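Local atomic coordinates of citrate synthase (PDB entry 6ABW), a protein that probably catalyses the condensation of oxaloacetate with acetyl-CoA and water to give citrate and CoA, a step of the tricarboxylic acid cycle. Residues 94-99 with 143-148. Sequence-based numbering, arbitrary orientation.
Sequences MIYSLP and VANVLR
With CG2 anti to the backbone N, Ile-95 sets this methyl against the backbone of Val-146, 4.0 Å from its CA, and 3.7 Å from the carbonyl O of Asn-145. Tyr-96 has CG anti to its carbonyl carbon (chi1 -85°), and its phenol reaches farther along helix 128-151, toward the C-terminal end, its OH ending 3.4 Å from CB of Arg-148. The Ile-95 and Val-146 side chains meet methyl to methyl, CG2 to CG2 at 4.1 Å, although the CB of Val-146 points away from the contact; Asn-145 instead starts toward it, its CB 4.2 Å from CD1 of Ile-95. The Tyr-96 ring approaches the Asn-145 carbonyl obliquely, with CE1 4.0 Å from that O. In this largely helical citrate synthase fold, the contact packs the C-terminal part of helix 89-97, through Ile-95 and Tyr-96, onto helix 128-151, while Met-94 meets Met-94 of the second subunit. Tyr-96 and Arg-148 run side by side in the same direction, ring and guanidinium planes 59° apart, and both have polar ends hydrogen-bonded to the loop after helix 128-151: the OH to Lys-153 O, NE to Lys-154 O. An alanine at Tyr-96 would probably leave the Lys-153 carbonyl without its phenol donor and open a gap beside CB of Arg-148. Asn-145 ND2 gives hydrogen bonds to Thr-141 O, one turn back, and to Ala-156 O.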
# COMPACT_ATOMS: atom_id res chain seq x y z
N MET A 94 -17.77 2.40 -6.85
CA MET A 94 -16.98 2.72 -5.67
C MET A 94 -16.39 4.09 -5.72
O MET A 94 -16.43 4.83 -4.73
CB MET A 94 -15.85 1.73 -5.49
CG MET A 94 -16.42 0.38 -5.08
SD MET A 94 -15.17 -0.92 -4.74
CE MET A 94 -13.82 0.12 -4.24
N ILE A 95 -15.87 4.47 -6.88
CA ILE A 95 -15.34 5.79 -7.06
C ILE A 95 -16.43 6.87 -6.76
O ILE A 95 -16.18 7.90 -6.09
CB ILE A 95 -14.76 5.98 -8.49
CG1 ILE A 95 -13.48 5.15 -8.69
CG2 ILE A 95 -14.46 7.47 -8.76
CD1 ILE A 95 -13.20 4.93 -10.18
N TYR A 96 -17.62 6.61 -7.30
CA TYR A 96 -18.73 7.53 -7.18
C TYR A 96 -19.41 7.47 -5.81
O TYR A 96 -20.19 8.33 -5.49
CB TYR A 96 -19.79 7.27 -8.27
CG TYR A 96 -19.43 7.98 -9.55
CD1 TYR A 96 -18.52 7.42 -10.44
CD2 TYR A 96 -19.99 9.20 -9.85
CE1 TYR A 96 -18.16 8.06 -11.62
CE2 TYR A 96 -19.65 9.84 -11.05
CZ TYR A 96 -18.73 9.29 -11.89
OH TYR A 96 -18.43 9.92 -13.06
N SER A 97 -19.03 6.53 -4.95
CA SER A 97 -19.64 6.50 -3.61
C SER A 97 -18.77 7.19 -2.53
O SER A 97 -19.24 7.45 -1.43
CB SER A 97 -19.95 5.07 -3.23
OG SER A 97 -18.77 4.47 -2.86
N LEU A 98 -17.51 7.50 -2.85
CA LEU A 98 -16.66 8.27 -1.93
C LEU A 98 -17.12 9.73 -1.87
O LEU A 98 -17.74 10.22 -2.81
CB LEU A 98 -15.22 8.14 -2.34
CG LEU A 98 -14.63 6.73 -2.17
CD1 LEU A 98 -13.25 6.62 -2.82
CD2 LEU A 98 -14.50 6.41 -0.69
N PRO A 99 -16.87 10.42 -0.76
CA PRO A 99 -17.21 11.86 -0.73
C PRO A 99 -16.53 12.61 -1.85
O PRO A 99 -15.40 12.34 -2.18
CB PRO A 99 -16.68 12.36 0.60
CG PRO A 99 -16.58 11.14 1.42
CD PRO A 99 -16.32 9.96 0.49
N VAL A 143 -8.60 7.28 -13.61
CA VAL A 143 -8.33 8.69 -13.42
C VAL A 143 -9.43 9.58 -14.06
O VAL A 143 -9.92 10.54 -13.45
CB VAL A 143 -6.92 9.04 -13.88
CG1 VAL A 143 -6.71 10.52 -13.76
CG2 VAL A 143 -5.88 8.33 -13.02
N ALA A 144 -9.92 9.15 -15.21
CA ALA A 144 -10.95 9.88 -15.91
C ALA A 144 -12.23 9.91 -15.04
O ALA A 144 -12.88 10.95 -14.91
CB ALA A 144 -11.21 9.21 -17.28
N ASN A 145 -12.53 8.80 -14.39
CA ASN A 145 -13.72 8.66 -13.56
C ASN A 145 -13.63 9.33 -12.20
O ASN A 145 -14.60 9.80 -11.66
CB ASN A 145 -14.20 7.23 -13.56
CG ASN A 145 -14.91 6.91 -14.88
OD1 ASN A 145 -15.96 7.49 -15.16
ND2 ASN A 145 -14.22 6.17 -15.75
N VAL A 146 -12.38 9.43 -11.67
CA VAL A 146 -12.13 10.19 -10.47
C VAL A 146 -12.44 11.67 -10.74
O VAL A 146 -13.12 12.35 -9.96
CB VAL A 146 -10.68 9.94 -9.96
CG1 VAL A 146 -10.24 10.99 -8.91
CG2 VAL A 146 -10.56 8.55 -9.34
N LEU A 147 -12.00 12.19 -11.87
CA LEU A 147 -12.30 13.57 -12.22
C LEU A 147 -13.81 13.76 -12.32
O LEU A 147 -14.40 14.76 -11.77
CB LEU A 147 -11.58 13.94 -13.53
CG LEU A 147 -12.20 15.22 -14.20
CD1 LEU A 147 -11.89 16.41 -13.35
CD2 LEU A 147 -11.65 15.33 -15.61
N ARG A 148 -14.43 12.83 -13.04
CA ARG A 148 -15.84 12.98 -13.34
C ARG A 148 -16.74 12.84 -12.08
O ARG A 148 -17.68 13.62 -11.86
CB ARG A 148 -16.20 12.07 -14.47
CG ARG A 148 -15.62 12.55 -15.80
CD ARG A 148 -15.90 11.57 -16.91
NE ARG A 148 -17.30 11.65 -17.35
CZ ARG A 148 -17.78 12.55 -18.21
NH1 ARG A 148 -19.07 12.54 -18.47
NH2 ARG A 148 -17.03 13.53 -18.74